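Local coordinates for outer surface protein (Borrelia burgdorferi, PDB 5IZT) that is an outer surface protein of unknown molecular role, built as an all-helical bundle carrying a Borrelia Bbcrasp-1 family domain, at residues A[187-198]-A[297-308]; A[281-289]-A[378-386]. All coordinates share one frame; numbering follows the deposited sequence.

Contact 1 of 2, residues A[187-198]-A[297-308]; sequences LIRAISEEKNKT and FELALEEINKKI
The Phe297 ring turns its edge to helix 179-197: Glu194 OE1 lies in the ring plane 3.8 Å from Phe297 CZ, with the carboxylate standing at 81° to the ring, and the Thr198 methyl comes near the same edge beside CE2. Leu301 fills the centre, one methyl against Ile191 and both against Glu194 CB. Ile191 CD1 reaches over Ile304, 3.7 Å from Ile304 CG2, while Ile191 CG2, anti to the backbone N, points instead at the backbone carbonyl of Leu301. One turn further on, Ile308 CD1 packs 3.6 Å from Leu187 CD2, and Ile308 CG2 meets Ile188. Along the flank, the Lys195 chain kinks at both chi3 and chi4, which swings NZ across to Glu302 OE1 for a 2.7 Å salt bridge in which OE1 is approached nearly along its C-O bond. The same ammonium donates to a water held by Glu298 O. A second water links Ile188 O with Asn305 OD1, and a third joins Thr198 O to Glu298 OE2; that carboxylate also accepts from Gln294 and pairs with Lys251. The axes of segments 187-197 and 297-308 come within 10.0 Å and run roughly antiparallel, at 152°. Helix 322-359 packs against Phe297, Leu301 and Glu194, its Arg343 making a cation-pi contact with the ring, and helix 366-395 meets Ile304 through Ile395.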
loop_
_atom_site.group_PDB
_atom_site.type_symbol
_atom_site.label_atom_id
_atom_site.label_comp_id
_atom_site.label_asym_id
_atom_site.label_seq_id
_atom_site.Cartn_x
_atom_site.Cartn_y
_atom_site.Cartn_z
ATOM N N LEU A 187 21.194 4.661 -1.963
ATOM C CA LEU A 187 19.791 5.042 -2.133
ATOM C C LEU A 187 19.207 4.456 -3.416
ATOM O O LEU A 187 18.062 3.975 -3.423
ATOM C CB LEU A 187 19.654 6.565 -2.125
ATOM C CG LEU A 187 18.217 7.094 -2.128
ATOM C CD1 LEU A 187 17.422 6.507 -0.952
ATOM C CD2 LEU A 187 18.215 8.631 -2.108
ATOM N N ILE A 188 19.979 4.465 -4.506
ATOM C CA ILE A 188 19.527 3.846 -5.751
ATOM C C ILE A 188 19.257 2.357 -5.543
ATOM O O ILE A 188 18.245 1.818 -6.012
ATOM C CB ILE A 188 20.562 4.087 -6.867
ATOM C CG1 ILE A 188 20.626 5.578 -7.216
ATOM C CG2 ILE A 188 20.245 3.237 -8.114
ATOM C CD1 ILE A 188 21.828 5.959 -8.043
ATOM N N ARG A 189 20.158 1.674 -4.833
ATOM C CA ARG A 189 19.969 0.258 -4.526
ATOM C C ARG A 189 18.702 0.033 -3.700
ATOM O O ARG A 189 17.940 -0.913 -3.951
ATOM C CB ARG A 189 21.204 -0.259 -3.784
ATOM C CG ARG A 189 21.468 -1.756 -3.845
ATOM C CD ARG A 189 22.923 -2.062 -3.443
ATOM N NE ARG A 189 23.312 -1.406 -2.190
ATOM C CZ ARG A 189 24.118 -0.348 -2.094
ATOM N NH1 ARG A 189 24.656 0.192 -3.178
ATOM N NH2 ARG A 189 24.397 0.165 -0.903
ATOM N N ALA A 190 18.463 0.890 -2.705
ATOM C CA ALA A 190 17.312 0.688 -1.829
ATOM C C ALA A 190 15.997 0.818 -2.590
ATOM O O ALA A 190 15.066 0.035 -2.373
ATOM C CB ALA A 190 17.352 1.678 -0.670
ATOM N N ILE A 191 15.911 1.798 -3.487
ATOM C CA ILE A 191 14.713 1.985 -4.304
ATOM C C ILE A 191 14.508 0.786 -5.221
ATOM O O ILE A 191 13.390 0.272 -5.372
ATOM C CB ILE A 191 14.824 3.287 -5.120
ATOM C CG1 ILE A 191 14.833 4.523 -4.201
ATOM C CG2 ILE A 191 13.730 3.355 -6.201
ATOM C CD1 ILE A 191 13.502 4.807 -3.510
ATOM N N SER A 192 15.588 0.343 -5.866
ATOM C CA SER A 192 15.524 -0.815 -6.751
ATOM C C SER A 192 15.070 -2.066 -6.003
ATOM O O SER A 192 14.262 -2.852 -6.518
ATOM C CB SER A 192 16.896 -1.032 -7.388
ATOM O OG SER A 192 16.887 -2.161 -8.237
ATOM N N GLU A 193 15.584 -2.274 -4.787
ATOM C CA GLU A 193 15.133 -3.408 -3.984
ATOM C C GLU A 193 13.640 -3.323 -3.692
ATOM O O GLU A 193 12.934 -4.337 -3.727
ATOM C CB GLU A 193 15.924 -3.480 -2.677
ATOM C CG GLU A 193 17.345 -4.020 -2.823
ATOM C CD GLU A 193 18.137 -3.925 -1.528
ATOM O OE1 GLU A 193 17.531 -3.603 -0.482
ATOM O OE2 GLU A 193 19.366 -4.163 -1.558
ATOM N N GLU A 194 13.140 -2.124 -3.393
ATOM C CA GLU A 194 11.723 -1.979 -3.070
ATOM C C GLU A 194 10.837 -2.123 -4.302
ATOM O O GLU A 194 9.766 -2.747 -4.226
ATOM C CB GLU A 194 11.479 -0.640 -2.387
ATOM C CG GLU A 194 12.089 -0.568 -1.015
ATOM C CD GLU A 194 11.525 -1.636 -0.092
ATOM O OE1 GLU A 194 10.309 -1.944 -0.195
ATOM O OE2 GLU A 194 12.292 -2.173 0.726
ATOM N N LYS A 195 11.256 -1.556 -5.441
ATOM C CA LYS A 195 10.492 -1.735 -6.673
ATOM C C LYS A 195 10.368 -3.207 -7.019
ATOM O O LYS A 195 9.294 -3.660 -7.441
ATOM C CB LYS A 195 11.152 -0.997 -7.838
ATOM C CG LYS A 195 11.158 0.512 -7.734
ATOM C CD LYS A 195 11.897 1.132 -8.920
ATOM C CE LYS A 195 11.056 1.107 -10.185
ATOM N NZ LYS A 195 9.984 2.138 -10.148
ATOM N N ASN A 196 11.463 -3.971 -6.856
ATOM C CA ASN A 196 11.420 -5.396 -7.162
ATOM C C ASN A 196 10.383 -6.121 -6.312
ATOM O O ASN A 196 9.705 -7.030 -6.802
ATOM C CB ASN A 196 12.793 -6.043 -6.975
ATOM C CG ASN A 196 12.845 -7.456 -7.535
ATOM O OD1 ASN A 196 12.924 -8.434 -6.784
ATOM N ND2 ASN A 196 12.767 -7.575 -8.859
ATOM N N LYS A 197 10.246 -5.734 -5.041
ATOM C CA LYS A 197 9.292 -6.407 -4.163
ATOM C C LYS A 197 7.844 -6.047 -4.466
ATOM O O LYS A 197 6.940 -6.743 -3.992
ATOM C CB LYS A 197 9.598 -6.087 -2.705
ATOM C CG LYS A 197 10.768 -6.872 -2.165
ATOM C CD LYS A 197 10.923 -6.654 -0.678
ATOM C CE LYS A 197 11.386 -5.246 -0.378
ATOM N NZ LYS A 197 11.633 -5.035 1.077
ATOM N N THR A 198 7.590 -4.972 -5.209
ATOM C CA THR A 198 6.210 -4.668 -5.569
ATOM C C THR A 198 5.685 -5.580 -6.668
ATOM O O THR A 198 4.491 -5.534 -6.979
ATOM C CB THR A 198 6.067 -3.215 -6.031
ATOM O OG1 THR A 198 6.700 -3.056 -7.305
ATOM C CG2 THR A 198 6.709 -2.267 -5.039
ATOM N N PHE A 297 2.720 4.617 -2.456
ATOM C CA PHE A 297 4.041 4.038 -2.193
ATOM C C PHE A 297 4.799 3.788 -3.493
ATOM O O PHE A 297 5.962 4.190 -3.636
ATOM C CB PHE A 297 3.870 2.740 -1.389
ATOM C CG PHE A 297 5.138 1.986 -1.147
ATOM C CD1 PHE A 297 6.027 2.392 -0.153
ATOM C CD2 PHE A 297 5.437 0.863 -1.884
ATOM C CE1 PHE A 297 7.197 1.675 0.090
ATOM C CE2 PHE A 297 6.618 0.137 -1.651
ATOM C CZ PHE A 297 7.498 0.556 -0.673
ATOM N N GLU A 298 4.152 3.142 -4.468
ATOM C CA GLU A 298 4.841 2.834 -5.722
ATOM C C GLU A 298 5.173 4.097 -6.512
ATOM O O GLU A 298 6.233 4.178 -7.154
ATOM C CB GLU A 298 3.989 1.871 -6.563
ATOM C CG GLU A 298 3.889 0.472 -5.956
ATOM C CD GLU A 298 3.057 -0.503 -6.787
ATOM O OE1 GLU A 298 2.776 -0.219 -7.973
ATOM O OE2 GLU A 298 2.675 -1.559 -6.233
ATOM N N LEU A 299 4.267 5.078 -6.525
ATOM C CA LEU A 299 4.560 6.333 -7.217
ATOM C C LEU A 299 5.720 7.073 -6.545
ATOM O O LEU A 299 6.540 7.707 -7.220
ATOM C CB LEU A 299 3.304 7.214 -7.268
ATOM C CG LEU A 299 2.149 6.781 -8.182
ATOM C CD1 LEU A 299 0.918 7.590 -7.867
ATOM C CD2 LEU A 299 2.524 6.950 -9.665
ATOM N N ALA A 300 5.810 6.986 -5.218
ATOM C CA ALA A 300 6.877 7.666 -4.491
ATOM C C ALA A 300 8.230 7.037 -4.785
ATOM O O ALA A 300 9.244 7.742 -4.887
ATOM C CB ALA A 300 6.577 7.650 -2.988
ATOM N N LEU A 301 8.279 5.712 -4.922
ATOM C CA LEU A 301 9.540 5.078 -5.298
ATOM C C LEU A 301 10.055 5.631 -6.620
ATOM O O LEU A 301 11.207 6.065 -6.716
ATOM C CB LEU A 301 9.362 3.559 -5.382
ATOM C CG LEU A 301 8.999 2.850 -4.076
ATOM C CD1 LEU A 301 8.721 1.394 -4.409
ATOM C CD2 LEU A 301 10.113 2.964 -3.018
ATOM N N GLU A 302 9.192 5.697 -7.638
ATOM C CA GLU A 302 9.634 6.210 -8.933
ATOM C C GLU A 302 10.001 7.689 -8.860
ATOM O O GLU A 302 10.925 8.136 -9.547
ATOM C CB GLU A 302 8.567 5.969 -10.002
ATOM C CG GLU A 302 9.062 6.200 -11.435
ATOM C CD GLU A 302 10.429 5.567 -11.732
ATOM O OE1 GLU A 302 10.657 4.383 -11.390
ATOM O OE2 GLU A 302 11.273 6.264 -12.343
ATOM N N GLU A 303 9.270 8.469 -8.060
ATOM C CA GLU A 303 9.577 9.890 -7.925
ATOM C C GLU A 303 10.950 10.110 -7.292
ATOM O O GLU A 303 11.711 10.977 -7.739
ATOM C CB GLU A 303 8.475 10.576 -7.102
ATOM C CG GLU A 303 8.536 12.100 -7.099
ATOM C CD GLU A 303 8.256 12.719 -8.459
ATOM O OE1 GLU A 303 7.432 12.167 -9.221
ATOM O OE2 GLU A 303 8.864 13.771 -8.757
ATOM N N ILE A 304 11.289 9.328 -6.258
ATOM C CA ILE A 304 12.612 9.422 -5.647
ATOM C C ILE A 304 13.688 9.084 -6.665
ATOM O O ILE A 304 14.695 9.790 -6.787
ATOM C CB ILE A 304 12.710 8.508 -4.412
ATOM C CG1 ILE A 304 11.781 9.003 -3.304
ATOM C CG2 ILE A 304 14.160 8.417 -3.917
ATOM C CD1 ILE A 304 11.650 8.045 -2.126
ATOM N N ASN A 305 13.492 7.989 -7.408
ATOM C CA ASN A 305 14.432 7.604 -8.463
ATOM C C ASN A 305 14.638 8.741 -9.461
ATOM O O ASN A 305 15.777 9.062 -9.831
ATOM C CB ASN A 305 13.907 6.353 -9.177
ATOM C CG ASN A 305 15.006 5.410 -9.615
ATOM O OD1 ASN A 305 16.112 5.430 -9.084
ATOM N ND2 ASN A 305 14.696 4.563 -10.590
ATOM N N LYS A 306 13.539 9.379 -9.895
ATOM C CA LYS A 306 13.649 10.490 -10.847
ATOM C C LYS A 306 14.418 11.667 -10.251
ATOM O O LYS A 306 15.227 12.307 -10.941
ATOM C CB LYS A 306 12.261 10.965 -11.278
ATOM C CG LYS A 306 11.480 10.000 -12.152
ATOM C CD LYS A 306 10.233 10.666 -12.740
ATOM C CE LYS A 306 9.287 11.170 -11.662
ATOM N NZ LYS A 306 8.179 12.000 -12.219
ATOM N N LYS A 307 14.140 12.000 -8.987
ATOM C CA LYS A 307 14.815 13.132 -8.345
ATOM C C LYS A 307 16.306 12.888 -8.177
ATOM O O LYS A 307 17.111 13.824 -8.298
ATOM C CB LYS A 307 14.157 13.437 -7.001
ATOM C CG LYS A 307 12.805 14.137 -7.184
ATOM C CD LYS A 307 13.008 15.450 -7.947
ATOM C CE LYS A 307 11.892 16.452 -7.698
ATOM N NZ LYS A 307 10.641 16.025 -8.369
ATOM N N ILE A 308 16.693 11.655 -7.863
ATOM C CA ILE A 308 18.113 11.326 -7.753
ATOM C C ILE A 308 18.831 11.658 -9.047
ATOM O O ILE A 308 19.906 12.261 -9.035
ATOM C CB ILE A 308 18.296 9.845 -7.384
ATOM C CG1 ILE A 308 17.793 9.572 -5.967
ATOM C CG2 ILE A 308 19.755 9.439 -7.545
ATOM C CD1 ILE A 308 17.851 8.116 -5.626
HETATM O O HOH W 1 16.869 2.678 -8.503
HETATM O O HOH W 2 7.573 2.001 -8.241
HETATM O O HOH W 3 2.288 -3.864 -7.290
#

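Contact 2 of 2, residues A[281-289]-A[378-386]; sequences SLIRELMIS and LDNMQNARQ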
loop_
_atom_site.group_PDB
_atom_site.type_symbol
_atom_site.label_atom_id
_atom_site.label_comp_id
_atom_site.label_asym_id
_atom_site.label_seq_id
_atom_site.Cartn_x
_atom_site.Cartn_y
_atom_site.Cartn_z
ATOM N N SER A 281 -20.065 0.739 3.607
ATOM C CA SER A 281 -19.219 1.933 3.563
ATOM C C SER A 281 -17.908 1.707 4.303
ATOM O O SER A 281 -16.860 2.223 3.895
ATOM C CB SER A 281 -19.964 3.139 4.139
ATOM O OG SER A 281 -21.155 3.397 3.407
ATOM N N LEU A 282 -17.946 0.943 5.400
ATOM C CA LEU A 282 -16.720 0.621 6.120
ATOM C C LEU A 282 -15.782 -0.204 5.250
ATOM O O LEU A 282 -14.577 0.051 5.197
ATOM C CB LEU A 282 -17.050 -0.142 7.404
ATOM C CG LEU A 282 -15.860 -0.819 8.100
ATOM C CD1 LEU A 282 -14.831 0.197 8.585
ATOM C CD2 LEU A 282 -16.323 -1.737 9.259
ATOM N N ILE A 283 -16.323 -1.212 4.570
ATOM C CA ILE A 283 -15.515 -2.045 3.685
ATOM C C ILE A 283 -14.854 -1.192 2.609
ATOM O O ILE A 283 -13.661 -1.364 2.308
ATOM C CB ILE A 283 -16.383 -3.158 3.060
ATOM C CG1 ILE A 283 -16.911 -4.110 4.124
ATOM C CG2 ILE A 283 -15.575 -3.967 2.040
ATOM C CD1 ILE A 283 -17.957 -5.136 3.540
ATOM N N ARG A 284 -15.614 -0.264 2.013
ATOM C CA ARG A 284 -15.041 0.655 1.028
ATOM C C ARG A 284 -13.873 1.445 1.620
ATOM O O ARG A 284 -12.792 1.515 1.021
ATOM C CB ARG A 284 -16.114 1.618 0.501
ATOM C CG ARG A 284 -17.130 0.987 -0.453
ATOM C CD ARG A 284 -18.098 2.012 -1.053
ATOM N NE ARG A 284 -19.021 1.352 -1.978
ATOM C CZ ARG A 284 -20.324 1.192 -1.755
ATOM N NH1 ARG A 284 -20.873 1.659 -0.640
ATOM N NH2 ARG A 284 -21.081 0.582 -2.658
ATOM N N GLU A 285 -14.084 2.077 2.784
ATOM C CA GLU A 285 -13.015 2.865 3.401
ATOM C C GLU A 285 -11.787 2.003 3.696
ATOM O O GLU A 285 -10.652 2.462 3.518
ATOM C CB GLU A 285 -13.491 3.542 4.688
ATOM C CG GLU A 285 -14.600 4.588 4.533
ATOM C CD GLU A 285 -14.837 5.384 5.831
ATOM O OE1 GLU A 285 -15.538 4.892 6.740
ATOM O OE2 GLU A 285 -14.278 6.500 5.956
ATOM N N LEU A 286 -11.982 0.769 4.182
ATOM C CA LEU A 286 -10.834 -0.090 4.480
ATOM C C LEU A 286 -10.043 -0.392 3.219
ATOM O O LEU A 286 -8.812 -0.255 3.197
ATOM C CB LEU A 286 -11.269 -1.408 5.140
ATOM C CG LEU A 286 -11.863 -1.276 6.548
ATOM C CD1 LEU A 286 -12.524 -2.592 6.938
ATOM C CD2 LEU A 286 -10.775 -0.893 7.545
ATOM N N MET A 287 -10.732 -0.821 2.157
ATOM C CA MET A 287 -10.018 -1.197 0.940
ATOM C C MET A 287 -9.400 0.023 0.264
ATOM O O MET A 287 -8.273 -0.051 -0.246
ATOM C CB MET A 287 -10.949 -1.931 -0.029
ATOM C CG MET A 287 -10.234 -2.344 -1.324
ATOM S SD MET A 287 -8.791 -3.420 -1.057
ATOM C CE MET A 287 -9.573 -4.918 -0.435
ATOM N N ILE A 288 -10.114 1.152 0.251
ATOM C CA ILE A 288 -9.544 2.363 -0.340
ATOM C C ILE A 288 -8.274 2.767 0.407
ATOM O O ILE A 288 -7.298 3.221 -0.205
ATOM C CB ILE A 288 -10.587 3.501 -0.351
ATOM C CG1 ILE A 288 -11.632 3.269 -1.443
ATOM C CG2 ILE A 288 -9.903 4.878 -0.532
ATOM C CD1 ILE A 288 -12.827 4.222 -1.370
ATOM N N SER A 289 -8.263 2.621 1.737
ATOM C CA SER A 289 -7.073 3.007 2.490
ATOM C C SER A 289 -5.892 2.124 2.129
ATOM O O SER A 289 -4.752 2.595 2.103
ATOM C CB SER A 289 -7.320 2.964 4.004
ATOM O OG SER A 289 -7.295 1.631 4.523
ATOM N N LEU A 378 -9.660 1.465 11.803
ATOM C CA LEU A 378 -9.908 2.249 10.588
ATOM C C LEU A 378 -9.091 3.538 10.566
ATOM O O LEU A 378 -8.473 3.879 9.551
ATOM C CB LEU A 378 -11.405 2.555 10.456
ATOM C CG LEU A 378 -11.813 3.427 9.264
ATOM C CD1 LEU A 378 -11.403 2.802 7.910
ATOM C CD2 LEU A 378 -13.315 3.714 9.314
ATOM N N ASP A 379 -9.095 4.286 11.670
ATOM C CA ASP A 379 -8.373 5.556 11.692
ATOM C C ASP A 379 -6.876 5.350 11.520
ATOM O O ASP A 379 -6.209 6.134 10.830
ATOM C CB ASP A 379 -8.675 6.306 12.991
ATOM C CG ASP A 379 -10.082 6.870 13.022
ATOM O OD1 ASP A 379 -10.457 7.610 12.079
ATOM O OD2 ASP A 379 -10.835 6.517 13.956
ATOM N N ASN A 380 -6.325 4.311 12.149
ATOM C CA ASN A 380 -4.903 4.022 11.981
ATOM C C ASN A 380 -4.572 3.710 10.525
ATOM O O ASN A 380 -3.523 4.121 10.013
ATOM C CB ASN A 380 -4.495 2.846 12.865
ATOM C CG ASN A 380 -4.510 3.166 14.341
ATOM O OD1 ASN A 380 -4.346 4.315 14.771
ATOM N ND2 ASN A 380 -4.705 2.127 15.142
ATOM N N MET A 381 -5.435 2.953 9.844
ATOM C CA MET A 381 -5.178 2.631 8.440
ATOM C C MET A 381 -5.289 3.863 7.547
ATOM O O MET A 381 -4.448 4.078 6.666
ATOM C CB MET A 381 -6.144 1.546 7.976
ATOM C CG MET A 381 -5.856 0.197 8.628
ATOM S SD MET A 381 -7.146 -1.038 8.273
ATOM C CE MET A 381 -6.160 -2.545 8.259
ATOM N N GLN A 382 -6.313 4.693 7.770
ATOM C CA GLN A 382 -6.452 5.916 6.986
ATOM C C GLN A 382 -5.338 6.912 7.289
ATOM O O GLN A 382 -4.856 7.605 6.375
ATOM C CB GLN A 382 -7.836 6.526 7.229
ATOM C CG GLN A 382 -8.967 5.708 6.563
ATOM C CD GLN A 382 -10.350 6.274 6.827
ATOM O OE1 GLN A 382 -10.638 6.761 7.926
ATOM N NE2 GLN A 382 -11.217 6.227 5.810
ATOM N N ASN A 383 -4.871 6.962 8.539
ATOM C CA ASN A 383 -3.772 7.870 8.876
ATOM C C ASN A 383 -2.471 7.408 8.226
ATOM O O ASN A 383 -1.660 8.232 7.773
ATOM C CB ASN A 383 -3.622 7.961 10.404
ATOM C CG ASN A 383 -4.749 8.769 11.054
ATOM O OD1 ASN A 383 -5.391 9.582 10.395
ATOM N ND2 ASN A 383 -4.981 8.555 12.351
ATOM N N ALA A 384 -2.265 6.090 8.146
ATOM C CA ALA A 384 -1.087 5.585 7.442
ATOM C C ALA A 384 -1.147 5.915 5.953
ATOM O O ALA A 384 -0.133 6.338 5.370
ATOM C CB ALA A 384 -0.941 4.078 7.656
ATOM N N ARG A 385 -2.319 5.730 5.326
ATOM C CA ARG A 385 -2.473 6.063 3.911
ATOM C C ARG A 385 -2.149 7.525 3.664
ATOM O O ARG A 385 -1.407 7.860 2.738
ATOM C CB ARG A 385 -3.897 5.753 3.436
ATOM C CG ARG A 385 -4.121 5.938 1.910
ATOM C CD ARG A 385 -4.424 7.389 1.497
ATOM N NE ARG A 385 -4.560 7.540 0.048
ATOM C CZ ARG A 385 -3.538 7.585 -0.804
ATOM N NH1 ARG A 385 -2.296 7.484 -0.353
ATOM N NH2 ARG A 385 -3.757 7.726 -2.104
ATOM N N GLN A 386 -2.723 8.411 4.476
ATOM C CA GLN A 386 -2.500 9.842 4.323
ATOM C C GLN A 386 -1.034 10.203 4.515
ATOM O O GLN A 386 -0.515 11.105 3.846
ATOM C CB GLN A 386 -3.387 10.592 5.323
ATOM C CG GLN A 386 -3.214 12.097 5.349
ATOM C CD GLN A 386 -3.714 12.767 4.089
ATOM O OE1 GLN A 386 -4.546 12.215 3.367
ATOM N NE2 GLN A 386 -3.210 13.967 3.817
HETATM O O HOH W 4 -10.421 5.179 3.244
#
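With CG anti to the backbone N (chi1 177°), Leu378 turns its two methyls against side chains of helix 280-316: CD1 rests 3.8 Å from Leu286 CD2, and CD2 touches both Leu282 CD1 and Glu285 OE1. Gln382 and Glu285 are both extended beyond CG, and their ends meet across the flank of the contact. Gln382 NE2 donates to Glu285 OE2 over 3.1 Å with an N-H...O angle of 155°; the oxygen lies close to the amide plane, whereas the donor approaches from above the carboxylate, the two planes being steeply inclined. A water accepts from the same NE2 and donates to Glu285 O, giving the amide nitrogen a second link to the same residue. Deeper in, Met381 SD sits 3.7 Å from Leu286 CD2, and Met381 CB packs on Ser289 OG. This hydroxyl donates to Leu286 O within its own helix and is also hydrogen-bonded to Trp346 NE1 of helix 322-359. The segment axes come within 9.3 Å and point in the same general direction, inclined at 35°. A leucine and methionine core flanked by the Glu285-Gln382 pair thus joins two sequence-distant helices of the all-helical Bbcrasp-1 type domain, with helix 322-359 alongside through Trp346.

Helix 280-316 is common to both contacts: its early turns, 281-289, pack on helix 366-395 in contact 2, and its later turns, 297-308, on helix 179-197 in contact 1. The two centres are 24 Å apart, on opposite sides of the chain's centre, and the nearest atoms are about 6 Å apart without touching. Along the chain the segments alternate, in the order 187-198, 281-289, 297-308, 378-386. The shared helix thus takes a roughly antiparallel partner from the start of the modelled chain and one running in the same general direction from its C-terminal end, while helix 322-359 borders both contacts. Sequence-distant helices are thereby joined into one elongated bundle.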